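Long-range contact in exopolygalacturonase (PDB 2UVF), which probably removes digalacturonic acid from the ends of pectin-derived polygalacturonate chains, as a family 28 glycoside hydrolase with a parallel beta-helix fold: residues 36-50 with 140-154. Sequence-based numbering, arbitrary orientation.
Sequences DAPQQLQVPTLAYDE and SVASKPITAKTSAKP
I146 packs on L41 and V43 where the first and last strands of the N-terminal fibronectin type III domain meet across the edge of its beta-sandwich. Strand 39-42 edges the three-stranded sheet and strand 146-149 the four-stranded one, so side chains rather than a backbone ladder join them. With its CG1 set between the backbone N and the carbonyl carbon (chi1 71°), I146 carries CG1 to L41 and CD1 to V43 CG2. I146 CG1 lies 3.8 Å from L41 CD2. I146 CG2, anti to the carbonyl carbon, faces L41 O at 3.4 Å. L41 holds its CG anti to the backbone N (chi1 173°), which brings CG and CD2 against CG1 of I146. The same V43 methyl also touches A148. Toward the N-terminus, CD of the P38 ring lies 3.3 Å from S140 OG, a hydroxyl that donates to V141 O, and A37 CB packs on V141 CG2. At the other end the Y48 ring takes K149 O over one face and S151 CB at its edge. Beyond it, the carboxylates of D49 and E50 both bridge to R188, linking this domain to strand 187-191 of the beta-helix. The E50 side chain, bent at chi2, crosses that of P154 at about a right angle, with E50 OE2 3.5 Å from P154 CD. One backbone hydrogen bond ties the segments: S151 N donates to D49 O at 2.8 Å, nearly straight at 175°.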
ATOM      1  N   ASP A  36     -24.704 -19.328  -5.716  1.00 59.86           N
ATOM      2  CA  ASP A  36     -23.717 -18.960  -6.774  1.00 59.60           C
ATOM      3  C   ASP A  36     -22.292 -19.063  -6.210  1.00 58.77           C
ATOM      4  O   ASP A  36     -21.978 -18.421  -5.202  1.00 59.14           O
ATOM      5  CB  ASP A  36     -24.004 -17.541  -7.271  1.00 60.09           C
ATOM      6  CG  ASP A  36     -24.102 -17.458  -8.780  1.00 61.75           C
ATOM      7  OD1 ASP A  36     -23.553 -18.350  -9.477  1.00 64.18           O
ATOM      8  OD2 ASP A  36     -24.736 -16.496  -9.272  1.00 63.36           O
ATOM      9  N   ALA A  37     -21.449 -19.866  -6.865  1.00 57.55           N
ATOM     10  CA  ALA A  37     -20.134 -20.272  -6.346  1.00 56.39           C
ATOM     11  C   ALA A  37     -19.092 -19.149  -6.302  1.00 55.76           C
ATOM     12  O   ALA A  37     -19.064 -18.300  -7.200  1.00 55.41           O
ATOM     13  CB  ALA A  37     -19.590 -21.458  -7.144  1.00 56.31           C
ATOM     14  N   PRO A  38     -18.231 -19.147  -5.252  1.00 55.05           N
ATOM     15  CA  PRO A  38     -17.092 -18.224  -5.140  1.00 54.36           C
ATOM     16  C   PRO A  38     -16.193 -18.265  -6.367  1.00 53.72           C
ATOM     17  O   PRO A  38     -15.904 -19.347  -6.895  1.00 53.62           O
ATOM     18  CB  PRO A  38     -16.342 -18.741  -3.908  1.00 54.30           C
ATOM     19  CG  PRO A  38     -17.408 -19.343  -3.080  1.00 54.38           C
ATOM     20  CD  PRO A  38     -18.321 -20.017  -4.063  1.00 54.98           C
ATOM     21  N   GLN A  39     -15.783 -17.085  -6.827  1.00 52.81           N
ATOM     22  CA  GLN A  39     -14.999 -16.967  -8.052  1.00 52.40           C
ATOM     23  C   GLN A  39     -13.525 -16.753  -7.767  1.00 51.13           C
ATOM     24  O   GLN A  39     -13.154 -16.004  -6.860  1.00 51.08           O
ATOM     25  CB  GLN A  39     -15.524 -15.831  -8.939  1.00 52.27           C
ATOM     26  CG  GLN A  39     -16.915 -16.063  -9.486  1.00 53.60           C
ATOM     27  CD  GLN A  39     -17.447 -14.884 -10.295  1.00 54.29           C
ATOM     28  OE1 GLN A  39     -16.721 -13.912 -10.582  1.00 56.59           O
ATOM     29  NE2 GLN A  39     -18.730 -14.964 -10.671  1.00 55.34           N
ATOM     30  N   GLN A  40     -12.701 -17.445  -8.546  1.00 49.97           N
ATOM     31  CA  GLN A  40     -11.258 -17.203  -8.654  1.00 48.87           C
ATOM     32  C   GLN A  40     -10.427 -17.508  -7.409  1.00 47.68           C
ATOM     33  O   GLN A  40      -9.566 -16.714  -7.031  1.00 47.59           O
ATOM     34  CB  GLN A  40     -10.978 -15.789  -9.195  1.00 48.56           C
ATOM     35  CG  GLN A  40     -11.738 -15.490 -10.483  1.00 49.79           C
ATOM     36  CD  GLN A  40     -11.470 -14.107 -11.044  1.00 50.16           C
ATOM     37  OE1 GLN A  40     -10.350 -13.588 -10.963  1.00 53.45           O
ATOM     38  NE2 GLN A  40     -12.498 -13.508 -11.633  1.00 49.93           N
ATOM     39  N   LEU A  41     -10.656 -18.670  -6.797  1.00 46.29           N
ATOM     40  CA  LEU A  41      -9.751 -19.155  -5.766  1.00 45.26           C
ATOM     41  C   LEU A  41      -8.384 -19.215  -6.430  1.00 44.59           C
ATOM     42  O   LEU A  41      -8.289 -19.589  -7.598  1.00 44.99           O
ATOM     43  CB  LEU A  41     -10.167 -20.535  -5.239  1.00 45.23           C
ATOM     44  CG  LEU A  41      -9.202 -21.231  -4.262  1.00 45.77           C
ATOM     45  CD1 LEU A  41      -9.072 -20.450  -2.955  1.00 45.92           C
ATOM     46  CD2 LEU A  41      -9.602 -22.675  -3.980  1.00 45.01           C
ATOM     47  N   GLN A  42      -7.336 -18.823  -5.712  1.00 43.40           N
ATOM     48  CA  GLN A  42      -5.996 -18.779  -6.290  1.00 42.60           C
ATOM     49  C   GLN A  42      -4.937 -18.708  -5.212  1.00 41.86           C
ATOM     50  O   GLN A  42      -5.225 -18.363  -4.074  1.00 42.04           O
ATOM     51  CB  GLN A  42      -5.855 -17.568  -7.221  1.00 42.86           C
ATOM     52  CG  GLN A  42      -5.876 -16.242  -6.479  1.00 42.50           C
ATOM     53  CD  GLN A  42      -6.159 -15.069  -7.365  1.00 42.09           C
ATOM     54  OE1 GLN A  42      -5.246 -14.334  -7.726  1.00 42.15           O
ATOM     55  NE2 GLN A  42      -7.429 -14.872  -7.717  1.00 42.04           N
ATOM     56  N   VAL A  43      -3.714 -19.057  -5.578  1.00 40.94           N
ATOM     57  CA  VAL A  43      -2.548 -18.769  -4.756  1.00 40.09           C
ATOM     58  C   VAL A  43      -1.982 -17.453  -5.292  1.00 39.62           C
ATOM     59  O   VAL A  43      -1.701 -17.356  -6.493  1.00 39.78           O
ATOM     60  CB  VAL A  43      -1.470 -19.884  -4.836  1.00 39.99           C
ATOM     61  CG1 VAL A  43      -0.332 -19.617  -3.853  1.00 39.36           C
ATOM     62  CG2 VAL A  43      -2.092 -21.248  -4.562  1.00 39.85           C
ATOM     63  N   PRO A  44      -1.887 -16.418  -4.429  1.00 38.77           N
ATOM     64  CA  PRO A  44      -1.164 -15.205  -4.815  1.00 38.33           C
ATOM     65  C   PRO A  44       0.296 -15.531  -5.124  1.00 37.91           C
ATOM     66  O   PRO A  44       0.858 -16.475  -4.556  1.00 37.11           O
ATOM     67  CB  PRO A  44      -1.273 -14.310  -3.562  1.00 38.56           C
ATOM     68  CG  PRO A  44      -2.478 -14.826  -2.835  1.00 38.09           C
ATOM     69  CD  PRO A  44      -2.474 -16.306  -3.082  1.00 38.21           C
ATOM     70  N   THR A  45       0.883 -14.748  -6.031  1.00 37.67           N
ATOM     71  CA  THR A  45       2.279 -14.900  -6.487  1.00 36.62           C
ATOM     72  C   THR A  45       3.299 -15.185  -5.381  1.00 37.16           C
ATOM     73  O   THR A  45       3.485 -14.389  -4.451  1.00 35.85           O
ATOM     74  CB  THR A  45       2.699 -13.649  -7.292  1.00 36.54           C
ATOM     75  OG1 THR A  45       2.033 -13.666  -8.562  1.00 35.10           O
ATOM     76  CG2 THR A  45       4.215 -13.577  -7.481  1.00 34.91           C
ATOM     77  N   LEU A  46       3.961 -16.335  -5.513  1.00 38.00           N
ATOM     78  CA  LEU A  46       4.984 -16.807  -4.584  1.00 38.97           C
ATOM     79  C   LEU A  46       4.496 -16.941  -3.130  1.00 39.96           C
ATOM     80  O   LEU A  46       5.310 -17.081  -2.199  1.00 39.86           O
ATOM     81  CB  LEU A  46       6.251 -15.947  -4.684  1.00 39.62           C
ATOM     82  CG  LEU A  46       7.136 -16.178  -5.915  1.00 40.13           C
ATOM     83  CD1 LEU A  46       8.037 -15.012  -6.134  1.00 39.42           C
ATOM     84  CD2 LEU A  46       7.957 -17.455  -5.764  1.00 41.34           C
ATOM     85  N   ALA A  47       3.172 -16.912  -2.955  1.00 40.51           N
ATOM     86  CA  ALA A  47       2.536 -17.005  -1.641  1.00 42.07           C
ATOM     87  C   ALA A  47       2.557 -18.438  -1.081  1.00 43.02           C
ATOM     88  O   ALA A  47       1.594 -18.903  -0.458  1.00 42.77           O
ATOM     89  CB  ALA A  47       1.095 -16.463  -1.709  1.00 41.77           C
ATOM     90  N   TYR A  48       3.663 -19.140  -1.316  1.00 44.52           N
ATOM     91  CA  TYR A  48       3.802 -20.519  -0.856  1.00 45.39           C
ATOM     92  C   TYR A  48       5.229 -20.869  -0.452  1.00 45.88           C
ATOM     93  O   TYR A  48       6.176 -20.108  -0.687  1.00 46.19           O
ATOM     94  CB  TYR A  48       3.238 -21.511  -1.881  1.00 45.39           C
ATOM     95  CG  TYR A  48       3.991 -21.553  -3.183  1.00 45.91           C
ATOM     96  CD1 TYR A  48       5.092 -22.389  -3.341  1.00 46.37           C
ATOM     97  CD2 TYR A  48       3.595 -20.773  -4.255  1.00 46.50           C
ATOM     98  CE1 TYR A  48       5.787 -22.437  -4.526  1.00 47.15           C
ATOM     99  CE2 TYR A  48       4.281 -20.820  -5.454  1.00 47.95           C
ATOM    100  CZ  TYR A  48       5.379 -21.656  -5.580  1.00 46.38           C
ATOM    101  OH  TYR A  48       6.072 -21.700  -6.763  1.00 46.27           O
ATOM    102  N   ASP A  49       5.354 -22.044   0.150  1.00 46.66           N
ATOM    103  CA  ASP A  49       6.511 -22.419   0.935  1.00 47.11           C
ATOM    104  C   ASP A  49       6.749 -23.911   0.740  1.00 46.84           C
ATOM    105  O   ASP A  49       6.073 -24.543  -0.058  1.00 46.84           O
ATOM    106  CB  ASP A  49       6.171 -22.170   2.415  1.00 47.67           C
ATOM    107  CG  ASP A  49       7.273 -21.489   3.143  1.00 49.12           C
ATOM    108  OD1 ASP A  49       7.156 -21.288   4.368  1.00 51.24           O
ATOM    109  OD2 ASP A  49       8.267 -21.147   2.470  1.00 53.93           O
ATOM    110  N   GLU A  50       7.687 -24.477   1.488  1.00 46.87           N
ATOM    111  CA  GLU A  50       7.788 -25.929   1.597  1.00 47.20           C
ATOM    112  C   GLU A  50       6.725 -26.558   2.513  1.00 47.07           C
ATOM    113  O   GLU A  50       6.503 -27.772   2.462  1.00 47.07           O
ATOM    114  CB  GLU A  50       9.187 -26.361   2.041  1.00 47.38           C
ATOM    115  CG  GLU A  50       9.550 -25.989   3.472  1.00 48.44           C
ATOM    116  CD  GLU A  50      10.183 -24.618   3.560  1.00 49.19           C
ATOM    117  OE1 GLU A  50       9.857 -23.756   2.711  1.00 47.92           O
ATOM    118  OE2 GLU A  50      11.009 -24.407   4.476  1.00 50.90           O
ATOM    119  N   SER A 140     -22.666 -22.150   0.077  1.00 53.59           N
ATOM    120  CA  SER A 140     -22.866 -22.128  -1.378  1.00 53.66           C
ATOM    121  C   SER A 140     -22.177 -23.332  -2.014  1.00 53.82           C
ATOM    122  O   SER A 140     -21.326 -23.973  -1.389  1.00 53.88           O
ATOM    123  CB  SER A 140     -22.315 -20.840  -1.993  1.00 53.49           C
ATOM    124  OG  SER A 140     -20.909 -20.917  -2.175  1.00 53.28           O
ATOM    125  N   VAL A 141     -22.528 -23.624  -3.264  1.00 54.13           N
ATOM    126  CA  VAL A 141     -21.798 -24.629  -4.029  1.00 54.60           C
ATOM    127  C   VAL A 141     -20.295 -24.284  -4.047  1.00 54.70           C
ATOM    128  O   VAL A 141     -19.918 -23.097  -4.066  1.00 54.80           O
ATOM    129  CB  VAL A 141     -22.384 -24.845  -5.471  1.00 54.43           C
ATOM    130  CG1 VAL A 141     -23.843 -25.265  -5.393  1.00 54.90           C
ATOM    131  CG2 VAL A 141     -22.244 -23.604  -6.340  1.00 54.36           C
ATOM    132  N   ALA A 142     -19.455 -25.319  -3.993  1.00 54.55           N
ATOM    133  CA  ALA A 142     -18.004 -25.149  -3.983  1.00 54.27           C
ATOM    134  C   ALA A 142     -17.514 -24.385  -5.215  1.00 54.33           C
ATOM    135  O   ALA A 142     -18.136 -24.437  -6.287  1.00 54.43           O
ATOM    136  CB  ALA A 142     -17.308 -26.502  -3.884  1.00 54.38           C
ATOM    137  N   SER A 143     -16.408 -23.662  -5.044  1.00 54.07           N
ATOM    138  CA  SER A 143     -15.739 -22.969  -6.144  1.00 53.84           C
ATOM    139  C   SER A 143     -15.233 -24.007  -7.151  1.00 53.80           C
ATOM    140  O   SER A 143     -15.378 -25.211  -6.917  1.00 53.86           O
ATOM    141  CB  SER A 143     -14.564 -22.155  -5.599  1.00 53.47           C
ATOM    142  OG  SER A 143     -13.680 -22.995  -4.872  1.00 52.40           O
ATOM    143  N   LYS A 144     -14.659 -23.554  -8.265  1.00 53.67           N
ATOM    144  CA  LYS A 144     -13.858 -24.440  -9.109  1.00 53.55           C
ATOM    145  C   LYS A 144     -12.600 -24.792  -8.306  1.00 53.37           C
ATOM    146  O   LYS A 144     -12.063 -23.938  -7.587  1.00 53.40           O
ATOM    147  CB  LYS A 144     -13.499 -23.784 -10.445  1.00 53.48           C
ATOM    148  CG  LYS A 144     -14.695 -23.490 -11.344  1.00 54.67           C
ATOM    149  CD  LYS A 144     -14.417 -23.898 -12.803  1.00 57.68           C
ATOM    150  CE  LYS A 144     -15.390 -23.245 -13.782  1.00 58.36           C
ATOM    151  NZ  LYS A 144     -15.232 -21.755 -13.821  1.00 58.99           N
ATOM    152  N   PRO A 145     -12.146 -26.057  -8.385  1.00 53.03           N
ATOM    153  CA  PRO A 145     -10.972 -26.399  -7.592  1.00 52.60           C
ATOM    154  C   PRO A 145      -9.670 -25.783  -8.115  1.00 52.27           C
ATOM    155  O   PRO A 145      -9.584 -25.372  -9.280  1.00 52.26           O
ATOM    156  CB  PRO A 145     -10.910 -27.929  -7.701  1.00 52.77           C
ATOM    157  CG  PRO A 145     -11.627 -28.261  -8.934  1.00 52.65           C
ATOM    158  CD  PRO A 145     -12.669 -27.213  -9.139  1.00 52.72           C
ATOM    159  N   ILE A 146      -8.677 -25.696  -7.241  1.00 51.62           N
ATOM    160  CA  ILE A 146      -7.317 -25.456  -7.676  1.00 51.60           C
ATOM    161  C   ILE A 146      -6.408 -26.506  -7.054  1.00 51.47           C
ATOM    162  O   ILE A 146      -6.620 -26.946  -5.917  1.00 51.55           O
ATOM    163  CB  ILE A 146      -6.788 -23.980  -7.415  1.00 51.66           C
ATOM    164  CG1 ILE A 146      -6.551 -23.690  -5.931  1.00 51.86           C
ATOM    165  CG2 ILE A 146      -7.699 -22.928  -8.052  1.00 51.15           C
ATOM    166  CD1 ILE A 146      -5.571 -22.542  -5.713  1.00 51.88           C
ATOM    167  N   THR A 147      -5.424 -26.932  -7.834  1.00 51.33           N
ATOM    168  CA  THR A 147      -4.331 -27.751  -7.337  1.00 51.24           C
ATOM    169  C   THR A 147      -3.134 -26.824  -7.200  1.00 50.85           C
ATOM    170  O   THR A 147      -2.883 -25.983  -8.080  1.00 50.52           O
ATOM    171  CB  THR A 147      -3.980 -28.877  -8.328  1.00 51.61           C
ATOM    172  OG1 THR A 147      -5.145 -29.213  -9.098  1.00 51.92           O
ATOM    173  CG2 THR A 147      -3.438 -30.117  -7.602  1.00 51.14           C
ATOM    174  N   ALA A 148      -2.409 -26.963  -6.092  1.00 50.49           N
ATOM    175  CA  ALA A 148      -1.199 -26.190  -5.873  1.00 50.50           C
ATOM    176  C   ALA A 148      -0.147 -27.019  -5.151  1.00 50.94           C
ATOM    177  O   ALA A 148      -0.443 -27.743  -4.191  1.00 50.57           O
ATOM    178  CB  ALA A 148      -1.502 -24.912  -5.109  1.00 50.28           C
ATOM    179  N   LYS A 149       1.089 -26.897  -5.621  1.00 51.69           N
ATOM    180  CA  LYS A 149       2.191 -27.671  -5.082  1.00 52.57           C
ATOM    181  C   LYS A 149       3.107 -26.804  -4.223  1.00 52.66           C
ATOM    182  O   LYS A 149       3.530 -25.723  -4.642  1.00 52.92           O
ATOM    183  CB  LYS A 149       2.976 -28.330  -6.230  1.00 52.59           C
ATOM    184  CG  LYS A 149       3.849 -29.519  -5.821  1.00 52.77           C
ATOM    185  CD  LYS A 149       4.348 -30.292  -7.033  1.00 53.43           C
ATOM    186  CE  LYS A 149       5.582 -29.647  -7.670  1.00 55.89           C
ATOM    187  NZ  LYS A 149       6.847 -30.029  -6.974  1.00 57.18           N
ATOM    188  N   THR A 150       3.411 -27.293  -3.024  1.00 52.93           N
ATOM    189  CA  THR A 150       4.456 -26.710  -2.185  1.00 53.24           C
ATOM    190  C   THR A 150       5.811 -26.730  -2.913  1.00 53.92           C
ATOM    191  O   THR A 150       5.959 -27.368  -3.964  1.00 54.22           O
ATOM    192  CB  THR A 150       4.577 -27.440  -0.814  1.00 53.37           C
ATOM    193  OG1 THR A 150       4.652 -28.861  -1.007  1.00 52.39           O
ATOM    194  CG2 THR A 150       3.383 -27.106   0.091  1.00 52.85           C
ATOM    195  N   SER A 151       6.784 -26.011  -2.365  1.00 53.99           N
ATOM    196  CA  SER A 151       8.126 -25.980  -2.920  1.00 54.11           C
ATOM    197  C   SER A 151       9.014 -26.997  -2.188  1.00 54.38           C
ATOM    198  O   SER A 151       8.625 -27.534  -1.148  1.00 54.25           O
ATOM    199  CB  SER A 151       8.702 -24.562  -2.821  1.00 53.87           C
ATOM    200  OG  SER A 151       9.057 -24.230  -1.484  1.00 53.52           O
ATOM    201  N   ALA A 152      10.190 -27.274  -2.743  1.00 54.73           N
ATOM    202  CA  ALA A 152      11.183 -28.098  -2.050  1.00 55.04           C
ATOM    203  C   ALA A 152      11.836 -27.309  -0.924  1.00 55.16           C
ATOM    204  O   ALA A 152      12.015 -26.092  -1.029  1.00 55.09           O
ATOM    205  CB  ALA A 152      12.243 -28.601  -3.026  1.00 55.25           C
ATOM    206  N   LYS A 153      12.188 -28.004   0.152  1.00 55.50           N
ATOM    207  CA  LYS A 153      12.944 -27.394   1.240  1.00 55.96           C
ATOM    208  C   LYS A 153      14.125 -26.615   0.634  1.00 55.94           C
ATOM    209  O   LYS A 153      14.877 -27.175  -0.171  1.00 56.02           O
ATOM    210  CB  LYS A 153      13.394 -28.479   2.237  1.00 56.18           C
ATOM    211  CG  LYS A 153      14.712 -28.230   2.954  1.00 57.51           C
ATOM    212  CD  LYS A 153      14.552 -27.345   4.186  1.00 60.70           C
ATOM    213  CE  LYS A 153      15.919 -26.943   4.734  1.00 62.22           C
ATOM    214  NZ  LYS A 153      15.819 -26.424   6.131  1.00 64.61           N
ATOM    215  N   PRO A 154      14.262 -25.313   0.987  1.00 55.84           N
ATOM    216  CA  PRO A 154      15.294 -24.431   0.431  1.00 55.80           C
ATOM    217  C   PRO A 154      16.701 -24.587   1.045  1.00 55.93           C
ATOM    218  O   PRO A 154      16.858 -25.132   2.143  1.00 55.49           O
ATOM    219  CB  PRO A 154      14.752 -23.041   0.772  1.00 55.77           C
ATOM    220  CG  PRO A 154      14.081 -23.245   2.071  1.00 55.28           C
ATOM    221  CD  PRO A 154      13.408 -24.587   1.949  1.00 55.64           C
TER